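Glycosyl transferase family 8 (Streptococcus pneumoniae, PDB 5GVV) transfers galactose from UDP-galactose to the terminal glucose of already glycosylated PsrP, the third step in O-glycosylation of this serine-rich repeat protein. Local coordinates at residues A11-Y14 and A15-R18; F48-I51 and R52-L55; K396-A399 and A400-Y404; L336-I339 and V340-S343; I200-D203 and Y204-T208. All coordinates share one frame; numbering follows the deposited sequence.

Contact 1 forms part of the UDP pocket. Contact 2 lies on the next helix along the chain, its centre about 16 Å from that of contact 1, and Phe48 is about 12 Å from UDP, side chain to ligand. Contact 5 comes within about 8 Å of UDP at Gly201, with its centre about 25 Å from that of contact 1. Contacts 3 and 4 lie on helices that pack on the second, parallel sheet, remote from the nucleotide; their centres are about 20 Å apart. Both lie across the chain's centre from contact 5, the centres of contacts 4 and 5 being about 57 Å apart. Contacts 1, 2, 4 and 5 all touch the second subunit.

Contact 1 (A11-Y14 and A15-R18); sequences AGDY and AYIR. With UDP (uridine-5'-diphosphate), chain D.
Asp13 and Tyr16 meet round a tight turn and together hold the uracil of UDP. The Asp13 carboxylate comes up to the following segment: OD1 takes the hydrogen bond from UDP N3 at 2.7 Å and also lies 3.4 Å from Tyr16 CB. The base is read a second time by the backbone, since Asp13 N donates to UDP O2 at 3.2 Å. Tyr16 brings its ring against the same base, with UDP C2 over one face and displaced toward the rim; CD1 of Tyr16 comes as near as 3.2 Å to UDP N3. Its chi1 of -135° falls away from the usual staggered values, a departure that probably goes with the fit to the base. Ala11 O accepts from the ribose O2', at a separation that is very short.

The turn itself is closed by Tyr16 N donating to Asp13 O (2.9 Å) and by Ile17 N donating to Tyr14 O (3.0 Å).

The other side is looser and wetter. A water donates to Asp13 OD2 at 2.8 Å and accepts from the N-H of exposed Ala15, while Tyr14 CD1 merely brushes Ile17 CB at 3.9 Å. The Tyr14 hydroxyl turns to the second subunit, bonding Trp235 O and Arg18 NH1 there.

In the GT-A fold of this family 8 enzyme, the turn links strand 6-11 to helix 17-30, with Tyr16 at the N-cap position and packed on Ser107 and Asp108, which follow strand 101-105.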
loop_
_atom_site.group_PDB
_atom_site.type_symbol
_atom_site.label_atom_id
_atom_site.label_comp_id
_atom_site.label_asym_id
_atom_site.label_seq_id
_atom_site.Cartn_x
_atom_site.Cartn_y
_atom_site.Cartn_z
ATOM N N ALA A 11 -8.865 13.311 -1.286
ATOM C CA ALA A 11 -7.830 13.803 -2.197
ATOM C C ALA A 11 -6.485 13.217 -1.794
ATOM O O ALA A 11 -6.060 13.366 -0.647
ATOM C CB ALA A 11 -7.771 15.317 -2.159
ATOM N N GLY A 12 -5.807 12.549 -2.723
ATOM C CA GLY A 12 -4.526 11.956 -2.392
ATOM C C GLY A 12 -3.827 11.306 -3.565
ATOM O O GLY A 12 -4.461 10.960 -4.567
ATOM N N ASP A 13 -2.513 11.143 -3.443
ATOM C CA ASP A 13 -1.722 10.503 -4.492
ATOM C C ASP A 13 -1.571 9.008 -4.235
ATOM O O ASP A 13 -1.933 8.515 -3.164
ATOM C CB ASP A 13 -0.344 11.168 -4.613
ATOM C CG ASP A 13 0.478 11.060 -3.335
ATOM O OD1 ASP A 13 -0.104 11.114 -2.231
ATOM O OD2 ASP A 13 1.717 10.925 -3.436
ATOM N N TYR A 14 -1.024 8.300 -5.223
ATOM C CA TYR A 14 -0.834 6.853 -5.167
ATOM C C TYR A 14 0.065 6.452 -3.999
ATOM O O TYR A 14 -0.094 5.380 -3.422
ATOM C CB TYR A 14 -0.209 6.388 -6.487
ATOM C CG TYR A 14 -0.173 4.890 -6.729
ATOM C CD1 TYR A 14 -1.048 4.020 -6.088
ATOM C CD2 TYR A 14 0.740 4.349 -7.625
ATOM C CE1 TYR A 14 -0.999 2.642 -6.333
ATOM C CE2 TYR A 14 0.796 2.991 -7.871
ATOM C CZ TYR A 14 -0.071 2.144 -7.226
ATOM O OH TYR A 14 0.003 0.793 -7.496
ATOM N N ALA A 15 1.018 7.312 -3.654
ATOM C CA ALA A 15 1.948 7.008 -2.572
ATOM C C ALA A 15 1.214 6.952 -1.239
ATOM O O ALA A 15 1.698 6.351 -0.283
ATOM C CB ALA A 15 3.068 8.037 -2.524
ATOM N N TYR A 16 0.045 7.584 -1.191
ATOM C CA TYR A 16 -0.775 7.626 0.013
ATOM C C TYR A 16 -1.933 6.628 -0.097
ATOM O O TYR A 16 -2.884 6.684 0.686
ATOM C CB TYR A 16 -1.334 9.044 0.180
ATOM C CG TYR A 16 -1.268 9.629 1.577
ATOM C CD1 TYR A 16 -0.049 9.911 2.184
ATOM C CD2 TYR A 16 -2.429 9.942 2.272
ATOM C CE1 TYR A 16 0.007 10.468 3.461
ATOM C CE2 TYR A 16 -2.382 10.495 3.547
ATOM C CZ TYR A 16 -1.164 10.755 4.132
ATOM O OH TYR A 16 -1.121 11.310 5.394
ATOM N N ILE A 17 -1.860 5.706 -1.055
ATOM C CA ILE A 17 -2.984 4.797 -1.301
ATOM C C ILE A 17 -3.390 3.952 -0.079
ATOM O O ILE A 17 -4.583 3.675 0.110
ATOM C CB ILE A 17 -2.741 3.896 -2.544
ATOM C CG1 ILE A 17 -4.055 3.269 -3.022
ATOM C CG2 ILE A 17 -1.692 2.824 -2.244
ATOM C CD1 ILE A 17 -5.037 4.279 -3.622
ATOM N N ARG A 18 -2.418 3.566 0.754
ATOM C CA ARG A 18 -2.710 2.752 1.939
ATOM C C ARG A 18 -3.527 3.539 2.962
ATOM O O ARG A 18 -4.350 2.970 3.684
ATOM C CB ARG A 18 -1.425 2.219 2.593
ATOM C CG ARG A 18 -0.778 1.047 1.854
ATOM C CD ARG A 18 0.471 0.538 2.567
ATOM N NE ARG A 18 0.158 -0.105 3.841
ATOM C CZ ARG A 18 0.549 0.359 5.024
ATOM N NH1 ARG A 18 1.271 1.469 5.090
ATOM N NH2 ARG A 18 0.219 -0.283 6.139
HETATM N N1 UDP D . -1.600 13.884 1.225
HETATM C C2 UDP D . -1.276 12.987 0.226
HETATM N N3 UDP D . -0.008 12.441 0.152
HETATM C C4 UDP D . 0.949 12.797 1.083
HETATM C C5 UDP D . 0.618 13.700 2.092
HETATM C C6 UDP D . -0.627 14.327 2.082
HETATM O O2 UDP D . -2.127 12.673 -0.602
HETATM O O4 UDP D . 2.081 12.306 1.018
HETATM C "C1'" UDP D . -2.968 14.445 1.272
HETATM C "C2'" UDP D . -3.844 13.565 2.151
HETATM O "O2'" UDP D . -5.167 13.547 1.663
HETATM C "C3'" UDP D . -3.828 14.273 3.486
HETATM C "C4'" UDP D . -3.713 15.734 3.069
HETATM O "O4'" UDP D . -2.960 15.732 1.868
HETATM O "O3'" UDP D . -5.007 14.008 4.216
HETATM C "C5'" UDP D . -3.042 16.600 4.132
HETATM O "O5'" UDP D . -2.035 15.839 4.764
HETATM P PA UDP D . -2.113 15.622 6.353
HETATM O O1A UDP D . -3.393 14.935 6.620
HETATM O O2A UDP D . -0.950 14.839 6.832
HETATM O O3A UDP D . -2.097 17.107 6.991
HETATM P PB UDP D . -2.647 17.438 8.475
HETATM O O1B UDP D . -2.809 18.901 8.645
HETATM O O2B UDP D . -1.645 16.960 9.456
HETATM O O3B UDP D . -3.943 16.754 8.699
HETATM O O HOH W 1 2.233 9.378 -5.747
#

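Contact 2 (F48-I51 and R52-L55); sequences FSQI and RIYL
Gln50 has CG opposite its backbone N (chi1 -175°) and then bends at chi2 (63°), while Tyr54 sets CG beside its own backbone N; the two side chains therefore meet one helical turn apart. NE2 of Gln50 approaches the ring at CE1 of Tyr54, 3.4 Å away, with the amide and ring planes 29° apart. Gln50 O sits over the centre of the same ring, 3.7 Å above its plane, and from another direction Ile51 CD1 touches Tyr54 CE2 at 3.7 Å.

Along the backbone the helix is held by Arg52 N to Phe48 O (2.9 Å) and Leu55 N to Ile51 O (3.0 Å), whereas the two bonds between them, Ile53 N to Ser49 O and Tyr54 N to Gln50 O, are weak. Phe48 O lies over one face of the Arg52 guanidinium, toward its rim, 4.0 Å above the plane. Arg52 spends NE on Leu62 O; a water bonds NH1 weakly at the edge.

Helix 45-57 is the crossover of a beta-alpha-beta unit. Phe48 packs on strands 34-40 and 61-66, Ile51 and Leu55 pack on helix 17-30, and Gln50 and Tyr54 meet Leu252 of the second subunit.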
loop_
_atom_site.group_PDB
_atom_site.type_symbol
_atom_site.label_atom_id
_atom_site.label_comp_id
_atom_site.label_asym_id
_atom_site.label_seq_id
_atom_site.Cartn_x
_atom_site.Cartn_y
_atom_site.Cartn_z
ATOM N N PHE A 48 -9.200 1.604 -9.003
ATOM C CA PHE A 48 -10.520 2.214 -9.108
ATOM C C PHE A 48 -11.595 1.227 -9.552
ATOM O O PHE A 48 -12.685 1.214 -8.982
ATOM C CB PHE A 48 -10.485 3.393 -10.084
ATOM C CG PHE A 48 -10.135 4.698 -9.441
ATOM C CD1 PHE A 48 -11.104 5.432 -8.772
ATOM C CD2 PHE A 48 -8.842 5.199 -9.515
ATOM C CE1 PHE A 48 -10.794 6.642 -8.174
ATOM C CE2 PHE A 48 -8.517 6.408 -8.922
ATOM C CZ PHE A 48 -9.497 7.133 -8.250
ATOM N N SER A 49 -11.296 0.408 -10.562
ATOM C CA SER A 49 -12.271 -0.564 -11.059
ATOM C C SER A 49 -12.824 -1.484 -9.970
ATOM O O SER A 49 -14.042 -1.660 -9.860
ATOM C CB SER A 49 -11.687 -1.391 -12.206
ATOM O OG SER A 49 -11.485 -0.579 -13.347
ATOM N N GLN A 50 -11.936 -2.058 -9.162
ATOM C CA GLN A 50 -12.353 -2.997 -8.124
ATOM C C GLN A 50 -13.116 -2.325 -6.987
ATOM O O GLN A 50 -14.168 -2.811 -6.555
ATOM C CB GLN A 50 -11.144 -3.740 -7.553
ATOM C CG GLN A 50 -11.530 -4.819 -6.546
ATOM C CD GLN A 50 -12.364 -5.924 -7.175
ATOM O OE1 GLN A 50 -11.848 -6.745 -7.928
ATOM N NE2 GLN A 50 -13.658 -5.941 -6.875
ATOM N N ILE A 51 -12.575 -1.218 -6.487
ATOM C CA ILE A 51 -13.179 -0.539 -5.352
ATOM C C ILE A 51 -14.534 0.043 -5.761
ATOM O O ILE A 51 -15.465 0.099 -4.951
ATOM C CB ILE A 51 -12.255 0.572 -4.812
ATOM C CG1 ILE A 51 -10.877 0.007 -4.461
ATOM C CG2 ILE A 51 -12.872 1.249 -3.594
ATOM C CD1 ILE A 51 -10.924 -1.194 -3.525
ATOM N N ARG A 52 -14.640 0.464 -7.022
ATOM C CA ARG A 52 -15.894 1.017 -7.541
ATOM C C ARG A 52 -17.015 -0.011 -7.452
ATOM O O ARG A 52 -18.144 0.325 -7.113
ATOM C CB ARG A 52 -15.731 1.490 -8.991
ATOM C CG ARG A 52 -17.027 1.972 -9.638
ATOM C CD ARG A 52 -16.787 2.534 -11.031
ATOM N NE ARG A 52 -15.917 3.704 -10.985
ATOM C CZ ARG A 52 -14.741 3.785 -11.600
ATOM N NH1 ARG A 52 -14.290 2.769 -12.330
ATOM N NH2 ARG A 52 -14.014 4.890 -11.494
ATOM N N ILE A 53 -16.691 -1.268 -7.745
ATOM C CA ILE A 53 -17.648 -2.362 -7.595
ATOM C C ILE A 53 -18.130 -2.494 -6.151
ATOM O O ILE A 53 -19.322 -2.705 -5.904
ATOM C CB ILE A 53 -17.038 -3.704 -8.039
ATOM C CG1 ILE A 53 -16.768 -3.692 -9.546
ATOM C CG2 ILE A 53 -17.958 -4.866 -7.673
ATOM C CD1 ILE A 53 -16.100 -4.955 -10.070
ATOM N N TYR A 54 -17.205 -2.381 -5.201
ATOM C CA TYR A 54 -17.567 -2.456 -3.786
ATOM C C TYR A 54 -18.566 -1.360 -3.440
ATOM O O TYR A 54 -19.590 -1.616 -2.800
ATOM C CB TYR A 54 -16.329 -2.307 -2.897
ATOM C CG TYR A 54 -15.308 -3.407 -3.055
ATOM C CD1 TYR A 54 -15.668 -4.653 -3.560
ATOM C CD2 TYR A 54 -13.984 -3.201 -2.697
ATOM C CE1 TYR A 54 -14.730 -5.663 -3.705
ATOM C CE2 TYR A 54 -13.038 -4.203 -2.848
ATOM C CZ TYR A 54 -13.419 -5.429 -3.349
ATOM O OH TYR A 54 -12.477 -6.431 -3.492
ATOM N N LEU A 55 -18.254 -0.136 -3.854
ATOM C CA LEU A 55 -19.091 1.014 -3.534
ATOM C C LEU A 55 -20.490 0.853 -4.120
ATOM O O LEU A 55 -21.481 1.153 -3.456
ATOM C CB LEU A 55 -18.451 2.310 -4.039
ATOM C CG LEU A 55 -17.653 3.120 -3.017
ATOM C CD1 LEU A 55 -18.557 3.584 -1.894
ATOM C CD2 LEU A 55 -16.507 2.296 -2.457
HETATM O O HOH W 2 -11.213 2.761 -13.569
#

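Contact 3 (K396-A399 and A400-Y404); sequences KMVA and AIRSY
Val398 and Arg402 run side by side on helix 395-402, the last helix of a domain built on a six-stranded parallel sheet with Rossmann-like strand order. Arg402 starts with CB 3.7 Å from Val398 O, and CG stays by the same carbonyl at 3.9 Å. From CG to NE the chain is extended (chi2 178°, chi3 170°), which carries the guanidinium away from the helix axis to helix 292-298 and the loop after it. There NE forms a salt bridge with Glu301 OE2, and NH2 bonds weakly to Gln298 O. The remaining nitrogen, NH1, turns back toward its own helix and comes within 3.3 Å of Val398 CG1, so one methyl group lies obliquely against the charged end.

On the inner side Met397, present as selenomethionine, crosses Ile401: CG of Met397 is 4.0 Å from CD1 of Ile401, and both pack on Ile370 of strand 369-372. CG1 of Ile401 also rests 3.2 Å from Met397 O, the carbonyl that accepts from Ile401 N in a short bond of 2.7 Å.

Ser403 N reaches Ala399 O weakly and binds Ala400 O as well. The side chain turns to the same acceptor: with chi1 at 81°, Ser403 OG lies between its backbone N and carbonyl carbon, and donates to Ala400 O at 2.7 Å.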
loop_
_atom_site.group_PDB
_atom_site.type_symbol
_atom_site.label_atom_id
_atom_site.label_comp_id
_atom_site.label_asym_id
_atom_site.label_seq_id
_atom_site.Cartn_x
_atom_site.Cartn_y
_atom_site.Cartn_z
ATOM N N LYS A 396 -21.936 8.320 -35.731
ATOM C CA LYS A 396 -21.861 7.352 -36.819
ATOM C C LYS A 396 -20.750 6.317 -36.622
ATOM O O LYS A 396 -20.906 5.154 -37.007
ATOM C CB LYS A 396 -21.709 8.071 -38.166
ATOM C CG LYS A 396 -22.973 8.823 -38.586
ATOM C CD LYS A 396 -22.844 9.428 -39.969
ATOM C CE LYS A 396 -24.215 9.788 -40.539
ATOM N NZ LYS A 396 -25.038 10.609 -39.604
HETATM N N MSE A 397 -19.629 6.722 -36.034
HETATM C CA MSE A 397 -18.579 5.740 -35.770
HETATM C C MSE A 397 -18.917 4.893 -34.554
HETATM O O MSE A 397 -18.534 3.720 -34.483
HETATM C CB MSE A 397 -17.202 6.374 -35.593
HETATM C CG MSE A 397 -16.108 5.294 -35.475
HETATM SE SE MSE A 397 -14.354 6.012 -35.216
HETATM C CE MSE A 397 -14.056 6.670 -37.009
ATOM N N VAL A 398 -19.624 5.493 -33.598
ATOM C CA VAL A 398 -20.120 4.754 -32.438
ATOM C C VAL A 398 -20.922 3.555 -32.925
ATOM O O VAL A 398 -20.650 2.416 -32.545
ATOM C CB VAL A 398 -21.014 5.626 -31.543
ATOM C CG1 VAL A 398 -21.611 4.801 -30.409
ATOM C CG2 VAL A 398 -20.227 6.795 -30.979
ATOM N N ALA A 399 -21.895 3.827 -33.791
ATOM C CA ALA A 399 -22.730 2.791 -34.389
ATOM C C ALA A 399 -21.900 1.797 -35.200
ATOM O O ALA A 399 -22.162 0.592 -35.180
ATOM C CB ALA A 399 -23.800 3.424 -35.266
ATOM N N ALA A 400 -20.906 2.307 -35.921
ATOM C CA ALA A 400 -20.014 1.458 -36.702
ATOM C C ALA A 400 -19.279 0.477 -35.792
ATOM O O ALA A 400 -19.200 -0.717 -36.084
ATOM C CB ALA A 400 -19.021 2.309 -37.472
ATOM N N ILE A 401 -18.737 0.988 -34.694
ATOM C CA ILE A 401 -18.008 0.151 -33.746
ATOM C C ILE A 401 -18.903 -0.937 -33.137
ATOM O O ILE A 401 -18.496 -2.098 -33.042
ATOM C CB ILE A 401 -17.341 1.008 -32.645
ATOM C CG1 ILE A 401 -16.207 1.843 -33.253
ATOM C CG2 ILE A 401 -16.803 0.131 -31.534
ATOM C CD1 ILE A 401 -15.652 2.929 -32.343
ATOM N N ARG A 402 -20.123 -0.566 -32.750
ATOM C CA ARG A 402 -21.071 -1.531 -32.191
ATOM C C ARG A 402 -21.479 -2.640 -33.163
ATOM O O ARG A 402 -21.912 -3.714 -32.734
ATOM C CB ARG A 402 -22.311 -0.820 -31.639
ATOM C CG ARG A 402 -22.138 -0.357 -30.197
ATOM C CD ARG A 402 -23.348 0.381 -29.659
ATOM N NE ARG A 402 -23.232 0.583 -28.214
ATOM C CZ ARG A 402 -23.188 1.774 -27.623
ATOM N NH1 ARG A 402 -23.261 2.881 -28.349
ATOM N NH2 ARG A 402 -23.082 1.861 -26.303
ATOM N N SER A 403 -21.333 -2.391 -34.462
ATOM C CA SER A 403 -21.676 -3.396 -35.467
ATOM C C SER A 403 -20.687 -4.562 -35.440
ATOM O O SER A 403 -20.990 -5.656 -35.925
ATOM C CB SER A 403 -21.733 -2.776 -36.870
ATOM O OG SER A 403 -20.437 -2.636 -37.432
ATOM N N TYR A 404 -19.510 -4.332 -34.863
ATOM C CA TYR A 404 -18.488 -5.374 -34.778
ATOM C C TYR A 404 -18.688 -6.285 -33.570
ATOM O O TYR A 404 -18.041 -7.331 -33.455
ATOM C CB TYR A 404 -17.090 -4.755 -34.771
ATOM C CG TYR A 404 -16.704 -4.199 -36.118
ATOM C CD1 TYR A 404 -17.003 -2.887 -36.459
ATOM C CD2 TYR A 404 -16.056 -4.993 -37.057
ATOM C CE1 TYR A 404 -16.661 -2.377 -37.693
ATOM C CE2 TYR A 404 -15.710 -4.491 -38.292
ATOM C CZ TYR A 404 -16.015 -3.185 -38.604
ATOM O OH TYR A 404 -15.677 -2.678 -39.835
#

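Contact 4 (L336-I339 and V340-S343); sequences LEQI and VIAS
The flat amide of Gln338 lies alongside Ile341 and shows both of its end atoms to one methyl group: OE1 and NE2 are each 4.0 Å from Ile341 CD1. Gln338 bends at chi2 (-52°), and with this bend its amide lies beside that methyl; Phe215 of the second subunit packs on the same side chain. The neighbouring flat group, the Glu337 carboxylate, bonds Tyr365 OH through OE2.

On the buried side Leu336 CD2 meets Val340 CG2 at 3.8 Å. Both residues pack on Phe361 of helix 356-364, while Leu336 and Ile339 face strands 278-283 and 302-307, so helix 333-342 packs on both the sheet and helix 356-364. Val340 N bonds Leu336 O at 2.9 Å, and Ile341 N bonds Glu337 O at 3.1 Å.

At the C-terminal end Ser343 OG donates to Ile339 O at 2.7 Å, standing 40° above the carbonyl plane; Ala342 N, bonded chiefly to Gln338 O, adds a weak bond to Ile339 O. Lys367 NZ is hydrogen-bonded to Ile341 O and Ser343 O. A buried hydroxyl and an ammonium group thus serve carbonyls at the close of the helix, and the positive charge there probably suits the helix dipole.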
loop_
_atom_site.group_PDB
_atom_site.type_symbol
_atom_site.label_atom_id
_atom_site.label_comp_id
_atom_site.label_asym_id
_atom_site.label_seq_id
_atom_site.Cartn_x
_atom_site.Cartn_y
_atom_site.Cartn_z
ATOM N N LEU A 336 3.406 -3.096 -29.346
ATOM C CA LEU A 336 2.241 -2.706 -30.136
ATOM C C LEU A 336 1.740 -3.892 -30.965
ATOM O O LEU A 336 0.533 -4.114 -31.071
ATOM C CB LEU A 336 2.594 -1.517 -31.041
ATOM C CG LEU A 336 1.549 -0.813 -31.921
ATOM C CD1 LEU A 336 1.635 -1.261 -33.367
ATOM C CD2 LEU A 336 0.120 -0.963 -31.388
ATOM N N GLU A 337 2.663 -4.662 -31.541
ATOM C CA GLU A 337 2.271 -5.818 -32.349
ATOM C C GLU A 337 1.425 -6.813 -31.551
ATOM O O GLU A 337 0.437 -7.345 -32.068
ATOM C CB GLU A 337 3.497 -6.524 -32.947
ATOM C CG GLU A 337 3.145 -7.803 -33.710
ATOM C CD GLU A 337 4.316 -8.399 -34.477
ATOM O OE1 GLU A 337 5.466 -8.324 -33.992
ATOM O OE2 GLU A 337 4.073 -8.960 -35.564
ATOM N N GLN A 338 1.804 -7.059 -30.295
ATOM C CA GLN A 338 1.073 -8.015 -29.467
ATOM C C GLN A 338 -0.320 -7.498 -29.114
ATOM O O GLN A 338 -1.269 -8.278 -29.003
ATOM C CB GLN A 338 1.857 -8.351 -28.192
ATOM C CG GLN A 338 3.175 -9.084 -28.449
ATOM C CD GLN A 338 2.995 -10.303 -29.337
ATOM O OE1 GLN A 338 2.161 -11.166 -29.061
ATOM N NE2 GLN A 338 3.764 -10.373 -30.419
ATOM N N ILE A 339 -0.437 -6.185 -28.932
ATOM C CA ILE A 339 -1.735 -5.567 -28.660
ATOM C C ILE A 339 -2.643 -5.663 -29.889
ATOM O O ILE A 339 -3.839 -5.932 -29.762
ATOM C CB ILE A 339 -1.584 -4.094 -28.204
ATOM C CG1 ILE A 339 -0.802 -4.034 -26.890
ATOM C CG2 ILE A 339 -2.952 -3.425 -28.027
ATOM C CD1 ILE A 339 -0.460 -2.626 -26.414
ATOM N N VAL A 340 -2.074 -5.457 -31.074
ATOM C CA VAL A 340 -2.845 -5.565 -32.312
ATOM C C VAL A 340 -3.410 -6.977 -32.493
ATOM O O VAL A 340 -4.599 -7.143 -32.769
ATOM C CB VAL A 340 -2.012 -5.157 -33.546
ATOM C CG1 VAL A 340 -2.814 -5.373 -34.823
ATOM C CG2 VAL A 340 -1.595 -3.694 -33.440
ATOM N N ILE A 341 -2.561 -7.988 -32.323
ATOM C CA ILE A 341 -2.995 -9.386 -32.386
ATOM C C ILE A 341 -4.170 -9.648 -31.440
ATOM O O ILE A 341 -5.090 -10.399 -31.763
ATOM C CB ILE A 341 -1.832 -10.341 -32.030
ATOM C CG1 ILE A 341 -0.707 -10.231 -33.062
ATOM C CG2 ILE A 341 -2.311 -11.785 -31.925
ATOM C CD1 ILE A 341 0.518 -11.062 -32.708
ATOM N N ALA A 342 -4.139 -9.005 -30.278
ATOM C CA ALA A 342 -5.166 -9.192 -29.257
ATOM C C ALA A 342 -6.429 -8.353 -29.480
ATOM O O ALA A 342 -7.428 -8.538 -28.777
ATOM C CB ALA A 342 -4.581 -8.909 -27.887
ATOM N N SER A 343 -6.394 -7.433 -30.441
ATOM C CA SER A 343 -7.527 -6.529 -30.647
ATOM C C SER A 343 -8.508 -7.037 -31.703
ATOM O O SER A 343 -8.182 -7.937 -32.479
ATOM C CB SER A 343 -7.030 -5.130 -31.006
ATOM O OG SER A 343 -6.174 -4.632 -29.995
#

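Contact 5 (I200-D203 and Y204-T208)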
loop_
_atom_site.group_PDB
_atom_site.type_symbol
_atom_site.label_atom_id
_atom_site.label_comp_id
_atom_site.label_asym_id
_atom_site.label_seq_id
_atom_site.Cartn_x
_atom_site.Cartn_y
_atom_site.Cartn_z
ATOM N N ILE A 200 -6.694 13.463 17.440
ATOM C CA ILE A 200 -5.883 12.645 18.328
ATOM C C ILE A 200 -4.395 12.748 17.970
ATOM O O ILE A 200 -3.523 12.411 18.777
ATOM C CB ILE A 200 -6.355 11.175 18.271
ATOM C CG1 ILE A 200 -5.861 10.387 19.486
ATOM C CG2 ILE A 200 -5.937 10.516 16.962
ATOM C CD1 ILE A 200 -6.683 10.629 20.737
ATOM N N GLY A 201 -4.107 13.230 16.764
ATOM C CA GLY A 201 -2.732 13.418 16.336
ATOM C C GLY A 201 -2.045 14.551 17.084
ATOM O O GLY A 201 -0.814 14.661 17.061
ATOM N N TYR A 202 -2.835 15.386 17.757
ATOM C CA TYR A 202 -2.296 16.524 18.503
ATOM C C TYR A 202 -1.606 16.104 19.801
ATOM O O TYR A 202 -0.972 16.934 20.463
ATOM C CB TYR A 202 -3.403 17.544 18.803
ATOM C CG TYR A 202 -2.921 18.815 19.485
ATOM C CD1 TYR A 202 -2.022 19.669 18.854
ATOM C CD2 TYR A 202 -3.370 19.161 20.756
ATOM C CE1 TYR A 202 -1.584 20.831 19.470
ATOM C CE2 TYR A 202 -2.933 20.317 21.381
ATOM C CZ TYR A 202 -2.039 21.147 20.731
ATOM O OH TYR A 202 -1.600 22.302 21.344
ATOM N N ASP A 203 -1.720 14.823 20.155
ATOM C CA ASP A 203 -1.161 14.308 21.411
ATOM C C ASP A 203 0.276 14.761 21.676
ATOM O O ASP A 203 0.590 15.231 22.773
ATOM C CB ASP A 203 -1.231 12.778 21.444
ATOM C CG ASP A 203 -2.613 12.264 21.814
ATOM O OD1 ASP A 203 -3.539 13.093 21.966
ATOM O OD2 ASP A 203 -2.774 11.028 21.941
ATOM N N TYR A 204 1.139 14.624 20.671
ATOM C CA TYR A 204 2.527 15.053 20.805
ATOM C C TYR A 204 2.597 16.552 21.053
ATOM O O TYR A 204 3.357 17.004 21.905
ATOM C CB TYR A 204 3.364 14.688 19.571
ATOM C CG TYR A 204 4.832 15.014 19.758
ATOM C CD1 TYR A 204 5.699 14.095 20.340
ATOM C CD2 TYR A 204 5.346 16.255 19.386
ATOM C CE1 TYR A 204 7.036 14.391 20.534
ATOM C CE2 TYR A 204 6.684 16.561 19.577
ATOM C CZ TYR A 204 7.522 15.625 20.147
ATOM O OH TYR A 204 8.850 15.926 20.344
ATOM N N GLY A 205 1.803 17.317 20.309
ATOM C CA GLY A 205 1.731 18.754 20.518
ATOM C C GLY A 205 1.229 19.100 21.909
ATOM O O GLY A 205 1.799 19.949 22.598
ATOM N N ALA A 206 0.165 18.426 22.329
ATOM C CA ALA A 206 -0.441 18.688 23.631
ATOM C C ALA A 206 0.524 18.376 24.768
ATOM O O ALA A 206 0.617 19.124 25.745
ATOM C CB ALA A 206 -1.716 17.887 23.785
ATOM N N ALA A 207 1.225 17.257 24.649
ATOM C CA ALA A 207 2.235 16.895 25.639
ATOM C C ALA A 207 3.416 17.870 25.603
ATOM O O ALA A 207 4.048 18.138 26.630
ATOM C CB ALA A 207 2.705 15.466 25.416
ATOM N N THR A 208 3.713 18.386 24.411
ATOM C CA THR A 208 4.751 19.400 24.236
ATOM C C THR A 208 4.405 20.681 25.006
ATOM O O THR A 208 5.207 21.187 25.803
ATOM C CB THR A 208 4.943 19.746 22.740
ATOM O OG1 THR A 208 5.439 18.603 22.030
ATOM C CG2 THR A 208 5.918 20.894 22.574
HETATM O O HOH W 3 0.685 12.647 18.310
HETATM O O HOH W 4 0.924 16.579 17.626
#
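Gly201 O is gripped by two waters that bridge it to N-H groups at the start of the helix. One donates to it and accepts from Tyr204 N; the other donates to it and accepts from Gly205 N. Ser230 OG, from a residue of the UDP pocket, adds a weak bond to the same oxygen. The N-H groups of Tyr204 and Gly205 are in this way served by water.

Direct bonding begins one residue later. Ala206 N donates to Tyr202 O at 2.6 Å, a short and fairly straight bond (163° at the hydrogen), and Ala207 N follows to Asp203 O at 2.8 Å. Tyr202 then uses its ring on the same turn: with CG set opposite its backbone N (chi1 -176°), the ring lies against the first turn, with Ala206 N over the centre of one face and Gly205 C nearer the rim. CE2 of Tyr202 touches Ala206 CB at 3.6 Å, while CE1 of Tyr202 comes to 4.0 Å from the CA of Gly205, where the absence of a side chain makes room for the ring.

This is the N-terminal end of helix 203-208, entered from the loop after strand 189-192 of the GT-A domain; Gly201 also bonds through its backbone to His227, a manganese ligand. Asp203, in the first turn, directs its carboxylate into a salt bridge with Arg242 NE, a place where the helix dipole would probably favour negative charge. Leu335 of the second subunit packs against Asp203.

Further along, Thr208 N and OG1 reach Tyr204 O from opposite faces of its plane, Thr208 OG1 lying 2.6 Å from Tyr204 O.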